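Local coordinates for protein nicotinate-nucleotide diphosphorylase (Carboxylating) (Streptococcus pyogenes GA06023, PDB 5HUO) that probably catalyses the transfer of a phosphoribosyl group to quinolinate, releasing carbon dioxide and diphosphate to give nicotinate ribonucleotide for NAD+ biosynthesis, at residues H101-K104 against D105-L109; N185-F188 against N189-D192; I194-K197 against D198-A202; S271-D275 against M276-S280; V290-G293 against S294-H297. All blocks are in the same frame, centred on the assembly; numbering follows the deposited sequence.

Contact 1. Residues H101-K104 against D105-L109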
loop_
_atom_site.group_PDB
_atom_site.type_symbol
_atom_site.label_atom_id
_atom_site.label_comp_id
_atom_site.label_asym_id
_atom_site.label_seq_id
_atom_site.Cartn_x
_atom_site.Cartn_y
_atom_site.Cartn_z
ATOM N N HIS A 101 35.253 -17.246 2.561
ATOM C CA HIS A 101 35.509 -18.109 1.402
ATOM C C HIS A 101 34.982 -17.562 0.063
ATOM O O HIS A 101 34.986 -18.263 -0.946
ATOM C CB HIS A 101 34.925 -19.476 1.647
ATOM C CG HIS A 101 35.560 -20.188 2.758
ATOM N ND1 HIS A 101 36.905 -20.374 2.838
ATOM C CD2 HIS A 101 35.037 -20.764 3.850
ATOM C CE1 HIS A 101 37.198 -21.036 3.932
ATOM N NE2 HIS A 101 36.086 -21.272 4.576
ATOM N N GLN A 102 34.557 -16.306 0.075
ATOM C CA GLN A 102 34.076 -15.634 -1.116
ATOM C C GLN A 102 32.964 -16.375 -1.790
ATOM O O GLN A 102 32.942 -16.492 -3.028
ATOM C CB GLN A 102 35.223 -15.377 -2.085
ATOM C CG GLN A 102 36.157 -14.362 -1.458
ATOM C CD GLN A 102 37.379 -14.014 -2.297
ATOM O OE1 GLN A 102 38.448 -14.655 -2.176
ATOM N NE2 GLN A 102 37.242 -13.008 -3.160
ATOM N N PHE A 103 32.064 -16.908 -1.013
ATOM C CA PHE A 103 30.899 -17.668 -1.559
ATOM C C PHE A 103 29.988 -16.764 -2.346
ATOM O O PHE A 103 29.753 -15.633 -1.977
ATOM C CB PHE A 103 30.039 -18.319 -0.430
ATOM C CG PHE A 103 30.423 -19.708 -0.071
ATOM C CD1 PHE A 103 30.103 -20.777 -0.892
ATOM C CD2 PHE A 103 31.112 -19.960 1.107
ATOM C CE1 PHE A 103 30.486 -22.071 -0.568
ATOM C CE2 PHE A 103 31.514 -21.265 1.448
ATOM C CZ PHE A 103 31.210 -22.321 0.596
ATOM N N LYS A 104 29.464 -17.277 -3.432
ATOM C CA LYS A 104 28.412 -16.546 -4.165
ATOM C C LYS A 104 27.385 -17.470 -4.775
ATOM O O LYS A 104 27.587 -18.705 -4.870
ATOM C CB LYS A 104 28.971 -15.608 -5.227
ATOM C CG LYS A 104 29.821 -16.257 -6.273
ATOM C CD LYS A 104 30.683 -15.197 -6.954
ATOM C CE LYS A 104 31.711 -15.841 -7.907
ATOM N NZ LYS A 104 31.070 -16.227 -9.204
ATOM N N ASP A 105 26.247 -16.883 -5.146
ATOM C CA ASP A 105 25.144 -17.679 -5.716
ATOM C C ASP A 105 25.683 -18.440 -6.922
ATOM O O ASP A 105 26.438 -17.909 -7.689
ATOM C CB ASP A 105 23.952 -16.814 -6.103
ATOM C CG ASP A 105 23.093 -16.467 -4.934
ATOM O OD1 ASP A 105 23.423 -16.840 -3.775
ATOM O OD2 ASP A 105 22.059 -15.787 -5.121
ATOM N N GLY A 106 25.335 -19.720 -6.973
ATOM C CA GLY A 106 25.814 -20.669 -7.983
ATOM C C GLY A 106 26.800 -21.698 -7.472
ATOM O O GLY A 106 27.002 -22.729 -8.107
ATOM N N ASP A 107 27.516 -21.350 -6.406
ATOM C CA ASP A 107 28.609 -22.194 -5.861
ATOM C C ASP A 107 28.077 -23.419 -5.227
ATOM O O ASP A 107 26.995 -23.419 -4.719
ATOM C CB ASP A 107 29.446 -21.456 -4.825
ATOM C CG ASP A 107 30.323 -20.363 -5.419
ATOM O OD1 ASP A 107 30.349 -20.217 -6.658
ATOM O OD2 ASP A 107 30.956 -19.607 -4.644
ATOM N N ARG A 108 28.838 -24.485 -5.306
ATOM C CA ARG A 108 28.452 -25.764 -4.700
ATOM C C ARG A 108 28.697 -25.693 -3.214
ATOM O O ARG A 108 29.634 -25.079 -2.791
ATOM C CB ARG A 108 29.128 -26.975 -5.355
ATOM C CG ARG A 108 28.483 -27.293 -6.712
ATOM C CD ARG A 108 28.337 -28.799 -7.025
ATOM N NE ARG A 108 28.293 -29.130 -8.475
ATOM C CZ ARG A 108 29.366 -29.366 -9.256
ATOM N NH1 ARG A 108 30.627 -29.307 -8.770
ATOM N NH2 ARG A 108 29.185 -29.646 -10.550
ATOM N N LEU A 109 27.821 -26.313 -2.442
ATOM C CA LEU A 109 27.898 -26.361 -0.972
ATOM C C LEU A 109 28.041 -27.796 -0.478
ATOM O O LEU A 109 27.570 -28.782 -1.084
ATOM C CB LEU A 109 26.659 -25.816 -0.334
ATOM C CG LEU A 109 26.264 -24.401 -0.671
ATOM C CD1 LEU A 109 24.839 -24.109 -0.266
ATOM C CD2 LEU A 109 27.207 -23.457 -0.002
#

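Contact 2. Residues N185-F188 against N189-D192. With SO4 (sulfate ion), chain J.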
loop_
_atom_site.group_PDB
_atom_site.type_symbol
_atom_site.label_atom_id
_atom_site.label_comp_id
_atom_site.label_asym_id
_atom_site.label_seq_id
_atom_site.Cartn_x
_atom_site.Cartn_y
_atom_site.Cartn_z
ATOM N N ASN A 185 14.698 -19.486 -17.813
ATOM C CA ASN A 185 13.342 -18.955 -17.577
ATOM C C ASN A 185 12.438 -18.986 -18.779
ATOM O O ASN A 185 12.732 -18.455 -19.851
ATOM C CB ASN A 185 13.419 -17.528 -17.034
ATOM C CG ASN A 185 14.083 -17.446 -15.648
ATOM O OD1 ASN A 185 13.986 -18.378 -14.833
ATOM N ND2 ASN A 185 14.728 -16.355 -15.379
ATOM N N HIS A 186 11.257 -19.515 -18.543
ATOM C CA HIS A 186 10.184 -19.415 -19.517
ATOM C C HIS A 186 9.550 -18.040 -19.305
ATOM O O HIS A 186 9.943 -17.301 -18.416
ATOM C CB HIS A 186 9.192 -20.565 -19.279
ATOM C CG HIS A 186 8.495 -21.025 -20.515
ATOM N ND1 HIS A 186 7.787 -20.169 -21.328
ATOM C CD2 HIS A 186 8.443 -22.237 -21.108
ATOM C CE1 HIS A 186 7.343 -20.827 -22.379
ATOM N NE2 HIS A 186 7.737 -22.083 -22.275
ATOM N N ARG A 187 8.496 -17.710 -20.020
ATOM C CA ARG A 187 7.728 -16.495 -19.722
ATOM C C ARG A 187 7.354 -16.384 -18.276
ATOM O O ARG A 187 7.030 -17.402 -17.590
ATOM C CB ARG A 187 6.478 -16.426 -20.567
ATOM C CG ARG A 187 5.426 -17.456 -20.252
ATOM C CD ARG A 187 4.242 -17.329 -21.186
ATOM N NE ARG A 187 3.214 -18.314 -20.838
ATOM C CZ ARG A 187 1.922 -18.180 -21.107
ATOM N NH1 ARG A 187 1.470 -17.101 -21.722
ATOM N NH2 ARG A 187 1.070 -19.127 -20.745
ATOM N N PHE A 188 7.473 -15.186 -17.786
ATOM C CA PHE A 188 7.127 -14.833 -16.444
ATOM C C PHE A 188 5.640 -14.825 -16.166
ATOM O O PHE A 188 5.190 -14.790 -15.031
ATOM C CB PHE A 188 7.537 -13.393 -16.220
ATOM C CG PHE A 188 7.663 -13.024 -14.784
ATOM C CD1 PHE A 188 8.739 -13.432 -14.040
ATOM C CD2 PHE A 188 6.636 -12.344 -14.162
ATOM C CE1 PHE A 188 8.800 -13.116 -12.708
ATOM C CE2 PHE A 188 6.658 -12.078 -12.813
ATOM C CZ PHE A 188 7.755 -12.444 -12.084
ATOM N N ASN A 189 4.871 -14.721 -17.219
ATOM C CA ASN A 189 3.554 -14.123 -17.158
ATOM C C ASN A 189 2.643 -14.542 -18.241
ATOM O O ASN A 189 3.093 -14.937 -19.278
ATOM C CB ASN A 189 3.757 -12.646 -17.405
ATOM C CG ASN A 189 3.206 -11.858 -16.338
ATOM O OD1 ASN A 189 2.478 -12.380 -15.553
ATOM N ND2 ASN A 189 3.562 -10.614 -16.254
ATOM N N LEU A 190 1.371 -14.252 -18.068
ATOM C CA LEU A 190 0.406 -14.338 -19.198
ATOM C C LEU A 190 0.532 -13.168 -20.175
ATOM O O LEU A 190 0.088 -13.274 -21.283
ATOM C CB LEU A 190 -1.040 -14.409 -18.714
ATOM C CG LEU A 190 -1.378 -15.707 -17.987
ATOM C CD1 LEU A 190 -2.744 -15.636 -17.346
ATOM C CD2 LEU A 190 -1.293 -16.899 -18.934
ATOM N N SER A 191 1.184 -12.105 -19.732
ATOM C CA SER A 191 1.435 -10.913 -20.532
ATOM C C SER A 191 2.723 -10.952 -21.349
ATOM O O SER A 191 2.892 -10.237 -22.257
ATOM C CB SER A 191 1.463 -9.680 -19.621
ATOM O OG SER A 191 0.225 -9.479 -18.967
ATOM N N ASP A 192 3.647 -11.794 -20.970
ATOM C CA ASP A 192 5.008 -11.890 -21.576
ATOM C C ASP A 192 5.035 -12.405 -22.978
ATOM O O ASP A 192 5.850 -12.021 -23.781
ATOM C CB ASP A 192 5.835 -12.912 -20.775
ATOM C CG ASP A 192 6.758 -12.284 -19.844
ATOM O OD1 ASP A 192 6.931 -11.028 -19.876
ATOM O OD2 ASP A 192 7.382 -13.051 -19.078
HETATM S S SO4 J . 3.599 -21.846 -18.790
HETATM O O1 SO4 J . 4.222 -23.100 -19.289
HETATM O O2 SO4 J . 4.659 -20.884 -18.404
HETATM O O3 SO4 J . 2.742 -21.146 -19.764
HETATM O O4 SO4 J . 2.747 -22.247 -17.667
#

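Contact 3. Residues I194-K197 against D198-A202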
loop_
_atom_site.group_PDB
_atom_site.type_symbol
_atom_site.label_atom_id
_atom_site.label_comp_id
_atom_site.label_asym_id
_atom_site.label_seq_id
_atom_site.Cartn_x
_atom_site.Cartn_y
_atom_site.Cartn_z
ATOM N N ILE A 194 2.863 -15.442 -25.768
ATOM C CA ILE A 194 1.605 -16.112 -26.082
ATOM C C ILE A 194 1.833 -17.602 -26.046
ATOM O O ILE A 194 2.807 -18.097 -26.626
ATOM C CB ILE A 194 1.077 -15.661 -27.435
ATOM C CG1 ILE A 194 0.546 -14.244 -27.279
ATOM C CG2 ILE A 194 0.011 -16.643 -27.949
ATOM C CD1 ILE A 194 -0.136 -13.699 -28.511
ATOM N N MET A 195 0.944 -18.300 -25.356
ATOM C CA MET A 195 0.948 -19.736 -25.432
ATOM C C MET A 195 -0.454 -20.264 -25.672
ATOM O O MET A 195 -1.349 -20.098 -24.874
ATOM C CB MET A 195 1.577 -20.387 -24.206
ATOM C CG MET A 195 1.900 -21.867 -24.474
ATOM S SD MET A 195 2.605 -22.743 -23.075
ATOM C CE MET A 195 3.995 -21.666 -22.647
ATOM N N LEU A 196 -0.594 -20.921 -26.811
ATOM C CA LEU A 196 -1.863 -21.477 -27.266
ATOM C C LEU A 196 -1.832 -22.917 -26.850
ATOM O O LEU A 196 -1.089 -23.727 -27.384
ATOM C CB LEU A 196 -2.028 -21.361 -28.776
ATOM C CG LEU A 196 -2.012 -19.912 -29.254
ATOM C CD1 LEU A 196 -1.779 -19.891 -30.756
ATOM C CD2 LEU A 196 -3.262 -19.148 -28.888
ATOM N N LYS A 197 -2.674 -23.195 -25.878
ATOM C CA LYS A 197 -2.792 -24.503 -25.246
ATOM C C LYS A 197 -3.886 -25.379 -25.922
ATOM O O LYS A 197 -4.500 -24.997 -26.915
ATOM C CB LYS A 197 -3.036 -24.312 -23.733
ATOM C CG LYS A 197 -2.183 -23.216 -23.090
ATOM C CD LYS A 197 -2.316 -23.218 -21.575
ATOM C CE LYS A 197 -1.198 -22.421 -20.885
ATOM N NZ LYS A 197 0.038 -23.212 -20.609
ATOM N N ASP A 198 -4.044 -26.589 -25.403
ATOM C CA ASP A 198 -5.111 -27.551 -25.825
ATOM C C ASP A 198 -6.483 -26.953 -26.326
ATOM O O ASP A 198 -6.917 -27.142 -27.476
ATOM C CB ASP A 198 -5.323 -28.557 -24.662
ATOM C CG ASP A 198 -5.445 -27.875 -23.207
ATOM O OD1 ASP A 198 -5.347 -26.634 -23.011
ATOM O OD2 ASP A 198 -5.643 -28.626 -22.232
ATOM N N ASN A 199 -7.137 -26.206 -25.440
ATOM C CA ASN A 199 -8.466 -25.608 -25.712
ATOM C C ASN A 199 -8.510 -24.472 -26.738
ATOM O O ASN A 199 -9.462 -24.337 -27.462
ATOM C CB ASN A 199 -9.173 -25.203 -24.399
ATOM C CG ASN A 199 -8.264 -24.491 -23.412
ATOM O OD1 ASN A 199 -7.106 -24.198 -23.701
ATOM N ND2 ASN A 199 -8.775 -24.239 -22.233
ATOM N N HIS A 200 -7.466 -23.656 -26.749
ATOM C CA HIS A 200 -7.348 -22.517 -27.676
ATOM C C HIS A 200 -7.447 -22.969 -29.127
ATOM O O HIS A 200 -8.156 -22.377 -29.941
ATOM C CB HIS A 200 -6.012 -21.772 -27.454
ATOM C CG HIS A 200 -5.871 -21.102 -26.105
ATOM N ND1 HIS A 200 -5.213 -21.680 -25.045
ATOM C CD2 HIS A 200 -6.274 -19.882 -25.659
ATOM C CE1 HIS A 200 -5.219 -20.857 -24.007
ATOM N NE2 HIS A 200 -5.865 -19.759 -24.346
ATOM N N ILE A 201 -6.767 -24.049 -29.464
ATOM C CA ILE A 201 -6.869 -24.599 -30.848
ATOM C C ILE A 201 -8.291 -25.034 -31.240
ATOM O O ILE A 201 -8.763 -24.798 -32.362
ATOM C CB ILE A 201 -5.938 -25.791 -31.072
ATOM C CG1 ILE A 201 -4.503 -25.325 -31.003
ATOM C CG2 ILE A 201 -6.219 -26.425 -32.430
ATOM C CD1 ILE A 201 -3.628 -26.288 -30.251
ATOM N N ALA A 202 -8.944 -25.696 -30.287
ATOM C CA ALA A 202 -10.312 -26.199 -30.466
ATOM C C ALA A 202 -11.319 -25.072 -30.705
ATOM O O ALA A 202 -12.207 -25.184 -31.529
ATOM C CB ALA A 202 -10.723 -27.016 -29.257
#

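Contact 4. Residues S271-D275 against M276-S280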
loop_
_atom_site.group_PDB
_atom_site.type_symbol
_atom_site.label_atom_id
_atom_site.label_comp_id
_atom_site.label_asym_id
_atom_site.label_seq_id
_atom_site.Cartn_x
_atom_site.Cartn_y
_atom_site.Cartn_z
ATOM N N SER A 271 7.474 -31.164 -22.800
ATOM C CA SER A 271 6.923 -30.903 -21.456
ATOM C C SER A 271 5.917 -31.950 -21.022
ATOM O O SER A 271 5.459 -32.760 -21.824
ATOM C CB SER A 271 6.264 -29.569 -21.443
ATOM O OG SER A 271 5.721 -29.297 -20.167
ATOM N N GLY A 272 5.704 -31.982 -19.721
ATOM C CA GLY A 272 4.803 -32.946 -19.077
ATOM C C GLY A 272 5.432 -34.281 -18.655
ATOM O O GLY A 272 6.124 -34.942 -19.462
ATOM N N ASN A 273 5.145 -34.682 -17.404
ATOM C CA ASN A 273 5.691 -35.928 -16.812
ATOM C C ASN A 273 7.213 -35.914 -16.909
ATOM O O ASN A 273 7.821 -36.794 -17.530
ATOM C CB ASN A 273 5.109 -37.199 -17.517
ATOM C CG ASN A 273 5.404 -38.516 -16.761
ATOM O OD1 ASN A 273 5.086 -38.655 -15.570
ATOM N ND2 ASN A 273 5.993 -39.491 -17.461
ATOM N N ILE A 274 7.804 -34.839 -16.388
ATOM C CA ILE A 274 9.254 -34.666 -16.429
ATOM C C ILE A 274 9.745 -34.475 -15.012
ATOM O O ILE A 274 9.471 -33.466 -14.377
ATOM C CB ILE A 274 9.718 -33.480 -17.294
ATOM C CG1 ILE A 274 9.369 -33.734 -18.772
ATOM C CG2 ILE A 274 11.219 -33.254 -17.089
ATOM C CD1 ILE A 274 9.667 -32.601 -19.724
ATOM N N ASP A 275 10.509 -35.449 -14.554
ATOM C CA ASP A 275 11.102 -35.409 -13.222
ATOM C C ASP A 275 12.532 -35.992 -13.241
ATOM O O ASP A 275 13.071 -36.306 -14.317
ATOM C CB ASP A 275 10.174 -36.116 -12.225
ATOM C CG ASP A 275 10.182 -37.653 -12.363
ATOM O OD1 ASP A 275 11.250 -38.263 -12.625
ATOM O OD2 ASP A 275 9.109 -38.246 -12.152
ATOM N N MET A 276 13.114 -36.157 -12.059
ATOM C CA MET A 276 14.464 -36.724 -11.930
ATOM C C MET A 276 14.690 -38.043 -12.678
ATOM O O MET A 276 15.698 -38.228 -13.328
ATOM C CB MET A 276 14.809 -36.955 -10.462
ATOM C CG MET A 276 15.437 -35.752 -9.820
ATOM S SD MET A 276 17.053 -35.494 -10.536
ATOM C CE MET A 276 18.070 -36.120 -9.219
ATOM N N THR A 277 13.755 -38.969 -12.532
ATOM C CA THR A 277 13.852 -40.312 -13.163
ATOM C C THR A 277 13.649 -40.226 -14.695
ATOM O O THR A 277 14.407 -40.767 -15.481
ATOM C CB THR A 277 12.859 -41.331 -12.517
ATOM O OG1 THR A 277 11.518 -40.823 -12.589
ATOM C CG2 THR A 277 13.230 -41.577 -11.055
ATOM N N THR A 278 12.601 -39.534 -15.084
ATOM C CA THR A 278 12.198 -39.382 -16.477
ATOM C C THR A 278 13.124 -38.528 -17.355
ATOM O O THR A 278 13.300 -38.793 -18.522
ATOM C CB THR A 278 10.857 -38.665 -16.487
ATOM O OG1 THR A 278 10.000 -39.304 -15.557
ATOM C CG2 THR A 278 10.249 -38.698 -17.827
ATOM N N ILE A 279 13.691 -37.467 -16.795
ATOM C CA ILE A 279 14.363 -36.444 -17.621
ATOM C C ILE A 279 15.457 -37.013 -18.570
ATOM O O ILE A 279 15.706 -36.464 -19.614
ATOM C CB ILE A 279 14.905 -35.274 -16.780
ATOM C CG1 ILE A 279 15.326 -34.135 -17.692
ATOM C CG2 ILE A 279 16.089 -35.707 -15.950
ATOM C CD1 ILE A 279 15.364 -32.802 -17.013
ATOM N N SER A 280 16.113 -38.101 -18.182
ATOM C CA SER A 280 17.250 -38.671 -18.967
ATOM C C SER A 280 16.827 -39.228 -20.333
ATOM O O SER A 280 17.619 -39.289 -21.259
ATOM C CB SER A 280 17.934 -39.747 -18.168
ATOM O OG SER A 280 16.982 -40.728 -17.819
#

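Contact 5. Residues V290-G293 against S294-H297. With SO4 (sulfate ion), chain I.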
loop_
_atom_site.group_PDB
_atom_site.type_symbol
_atom_site.label_atom_id
_atom_site.label_comp_id
_atom_site.label_asym_id
_atom_site.label_seq_id
_atom_site.Cartn_x
_atom_site.Cartn_y
_atom_site.Cartn_z
ATOM N N VAL A 290 13.466 -28.649 -22.466
ATOM C CA VAL A 290 12.382 -29.239 -21.717
ATOM C C VAL A 290 11.998 -28.342 -20.563
ATOM O O VAL A 290 12.796 -27.509 -20.095
ATOM C CB VAL A 290 12.760 -30.581 -21.110
ATOM C CG1 VAL A 290 13.146 -31.534 -22.211
ATOM C CG2 VAL A 290 13.870 -30.459 -20.075
ATOM N N SER A 291 10.780 -28.513 -20.082
ATOM C CA SER A 291 10.275 -27.688 -18.934
ATOM C C SER A 291 9.688 -28.559 -17.846
ATOM O O SER A 291 9.047 -29.589 -18.130
ATOM C CB SER A 291 9.251 -26.613 -19.395
ATOM O OG SER A 291 8.039 -27.220 -19.875
ATOM N N SER A 292 9.837 -28.092 -16.626
ATOM C CA SER A 292 9.338 -28.793 -15.462
ATOM C C SER A 292 8.725 -27.838 -14.405
ATOM O O SER A 292 9.362 -26.957 -13.865
ATOM C CB SER A 292 10.462 -29.592 -14.817
ATOM O OG SER A 292 9.971 -30.366 -13.722
ATOM N N GLY A 293 7.493 -28.112 -14.043
ATOM C CA GLY A 293 6.850 -27.427 -12.905
ATOM C C GLY A 293 7.412 -27.776 -11.538
ATOM O O GLY A 293 7.345 -26.976 -10.620
ATOM N N SER A 294 7.929 -29.000 -11.411
ATOM C CA SER A 294 8.391 -29.512 -10.098
ATOM C C SER A 294 9.538 -28.716 -9.519
ATOM O O SER A 294 9.725 -28.606 -8.314
ATOM C CB SER A 294 8.816 -30.944 -10.222
ATOM O OG SER A 294 7.755 -31.696 -10.728
ATOM N N LEU A 295 10.310 -28.142 -10.423
ATOM C CA LEU A 295 11.454 -27.305 -10.004
ATOM C C LEU A 295 11.030 -26.193 -9.071
ATOM O O LEU A 295 11.797 -25.810 -8.172
ATOM C CB LEU A 295 12.129 -26.679 -11.221
ATOM C CG LEU A 295 12.866 -27.673 -12.122
ATOM C CD1 LEU A 295 13.509 -26.889 -13.258
ATOM C CD2 LEU A 295 13.915 -28.430 -11.338
ATOM N N THR A 296 9.822 -25.689 -9.274
ATOM C CA THR A 296 9.308 -24.574 -8.465
ATOM C C THR A 296 8.159 -24.956 -7.555
ATOM O O THR A 296 8.075 -24.440 -6.451
ATOM C CB THR A 296 8.898 -23.384 -9.346
ATOM O OG1 THR A 296 8.037 -23.847 -10.399
ATOM C CG2 THR A 296 10.103 -22.767 -9.952
ATOM N N HIS A 297 7.311 -25.881 -7.963
ATOM C CA HIS A 297 6.134 -26.222 -7.078
ATOM C C HIS A 297 6.397 -27.289 -6.012
ATOM O O HIS A 297 5.609 -27.438 -5.095
ATOM C CB HIS A 297 4.825 -26.497 -7.867
ATOM C CG HIS A 297 4.813 -27.741 -8.696
ATOM N ND1 HIS A 297 5.129 -28.991 -8.194
ATOM C CD2 HIS A 297 4.448 -27.943 -9.989
ATOM C CE1 HIS A 297 4.981 -29.906 -9.141
ATOM N NE2 HIS A 297 4.585 -29.297 -10.244
HETATM S S SO4 I . 4.681 -30.402 -14.289
HETATM O O1 SO4 I . 5.200 -31.764 -14.465
HETATM O O2 SO4 I . 5.625 -29.478 -14.916
HETATM O O3 SO4 I . 3.471 -30.255 -15.078
HETATM O O4 SO4 I . 4.402 -30.057 -12.876
HETATM O O HOH W 1 8.595 -24.581 -12.828
#

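Contact 1. Residues H101-K104 against D105-L109
Lys-104 and Asp-107 close a type II beta turn with two bonds, one from the backbone and one from a side chain. In the first, Asp-107 N donates to Lys-104 O at 3.1 Å. In the second, Lys-104 N gives its hydrogen to Asp-107 OD2 at 3.0 Å; the bond is nearly straight but reaches the carboxylate from above its plane, 62° out of it. Because CG of Asp-107 lies beside its own backbone N (chi1 -71°), the carboxylate folds back over the turn, and an aspartate is short enough to do this. Lys-104 NZ stays 4.8 Å from Asp-107 OD1, so the ammonium could add only a diffuse attraction. Gly-106 holds the third position of the turn with phi 108°, where a side chain would press on the preceding carbonyl. Beside the turn, Phe-103 CE1 packs on Leu-109 CD2 at 3.6 Å, while Arg-108 O meets the ring at its edge, in plane. Phe-103 O accepts from Asn-99 ND2. The carboxylate of Asp-105 finds its partners elsewhere: OD2 takes the hydroxyl of Tyr-176 and Gly-81 N, and OD1 takes Leu-82 N. The turn thus ends the loop that follows strand 95-98 and enters strand 108-109, which pairs antiparallel with 77-78, while Tyr-176 ties it to helix 171-180.

Contact 2. Residues N185-F188 against N189-D192
Arg-187 reaches across its own loop past Asn-189 and Leu-190 to a sulfate ion. Its CB rests against CB of Asp-192 at 3.6 Å. From there CG turns into the place between backbone N and carbonyl carbon (chi1 68°), after which the chain runs extended to NE. On the way it skirts a carbonyl: CG lies 3.6 Å and CD 3.3 Å from Asn-189 O. NE then donates to sulfate O3 at 3.1 Å, and NH2 donates to the same O3 at 2.8 Å, so one oxygen sits at the guanidinium edge, in its plane, gripped by two N-H groups. NH2 also touches Leu-190 CD2 at 3.7 Å, and NH1 turns to Ala-193 O. Arginine suits the place because its flat, charged end can serve an anion and a backbone carbonyl at once. Arg-164 comes close to the same guanidinium, two like charges that the nearby anion would probably ease; the ion is probably from the crystallisation liquor, but its place is consistent with a site for an acidic group of a ligand. The loop behind is shaped by His-186, whose ND1 accepts from Arg-187 N at 2.9 Å close to the ring plane, while NE2 binds Glu-269. The touching residues are buried; Lys-175 of helix 171-180 holds Arg-187 O, Met-195 of strand 194-196 packs on His-186 and Arg-187, and a second subunit covers Leu-190 and binds the hydroxyl of Ser-191.

Contact 3. Residues I194-K197 against D198-A202
His-200 bends back from its helix to meet Lys-197, and the hydrogen bond between them is the main polar link. Lys-197 N donates to His-200 ND1 at 3.1 Å, approaching 37° out of the imidazole plane. Two weak bonds lie within 198-200: Asn-199 N to Asp-198 OD1 at 3.0 Å, and His-200 N to Asn-199 OD1 at 3.1 Å. Short polar side chains fit here, since each reaches the N-H of the residue after it. This is the step from strand to helix in the open alpha/beta barrel of the family, strand 194-196 lying at one edge of the parallel sheet beside strand 224-228. Among charged groups, Lys-197 NZ forms a salt bridge with Glu-227. The lysine stem and the histidine lie side by side, with CG of Lys-197 4.0 Å from His-200 CE1. The remaining contacts are van der Waals. Leu-196 CD2 meets His-200 CB at 4.1 Å, the two side chains crossing at about a right angle, and Leu-196 also packs on Ala-210 and Ile-211 of helix 207-217 and on Ile-60 of a second subunit. Ile-201 CD1 lies 3.7 Å from Lys-197 O and reaches on to Val-226.

Contact 4. Residues S271-D275 against M276-S280
Asp-275 turns its carboxylate onto Thr-277 and Thr-278, with OD1 collecting the hydrogen bonds. The hydroxyl of Thr-277 donates from OG1 at 2.6 Å to the syn lone pair of Asp-275 OD1. Thr-278 N reaches the same oxygen at 3.1 Å, almost straight but from above the carboxylate plane, 42° out of it. Weaker bonds add to these, from Thr-277 N, which closes an Asx turn, and from Thr-278 OG1. CG of Asp-275 lies between its backbone N and carbonyl carbon (chi1 74°), which brings OD1 over the turn. Aspartate suits the place, its negative charge spread over several N-H and O-H groups, which would probably favour the ionised form. The backbone supplies one bond of helical spacing: Ile-279 N donates to Asp-275 O at 2.8 Å. Among apolar groups, Ile-274 CG2 faces Ile-279 CD1 loosely at 4.2 Å. The segment 271-280 leaves strand 267-271 of the parallel sheet and heads toward strand 289-291. Ile-274 and Ile-279 both press on Val-290 of that strand, Ile-279 also meets Ala-152 and Leu-153 of helix 122-153, and Tyr-149 of the same helix touches Asp-275 and Met-276.

Contact 5. Residues V290-G293 against S294-H297
Ser-294 begins the helix next to Ser-292, whose OG takes a weak capping bond from Ser-294 N at 3.4 Å. That OG, anti to the backbone N (chi1 -176°), also bonds to Ile-274 O. Leu-295 turns to the apolar side: its CG touches Ser-292 CB at 4.1 Å, and its side chain packs on Thr-146 and Tyr-149 of helix 122-153. Here strand 289-291 of the open alpha/beta barrel passes into a short helix, with a sulfate held by Gly-293 N ahead of it and His-297 within it, consistent with an anion or phosphate site. Gly-293 N donates to sulfate O2, a bond modelled very short and so of uncertain length; glycine, with no side chain, lets the ion come up to its N-H. Thr-296 N bonds to Gly-293 O at 3.1 Å, from above the carbonyl plane; its OG1 bonds to Lys-165 O and takes a hydrogen from a water, at 2.6 Å, that also donates to Ser-292 O. His-297 N donates to Gly-293 O too, at 2.9 Å. This oxygen stands 3.1 Å above one face of the His-297 ring, toward its rim. At the ring edge, in plane, His-297 NE2 donates to sulfate O4 at 2.7 Å, while Lys-165 NZ gives the ion a further bond.

In the fold
Contact 1 stands apart: a surface turn of the N-terminal family region, about 28 Å from contact 2 between centres, held by a carboxylate and a phenylalanine. The others belong to the C-terminal region. Contact 2 is buried among subunits; contacts 3, 4 and 5 are partly buried, and contacts 3 and 5 join strands of one parallel sheet to helices. Contacts 2 and 5 each carry a sulfate: the guanidinium of Arg-187 holds one, whereas contact 5 offers a backbone N-H and an imidazole, with Lys-165 adding a further bond. Contacts 2 and 3 touch through Met-195, contacts 4 and 5 at Ile-274. In contact 4, as in contact 1, an aspartate oxygen accepts from a backbone N-H of a turn, but here hydroxyls join in.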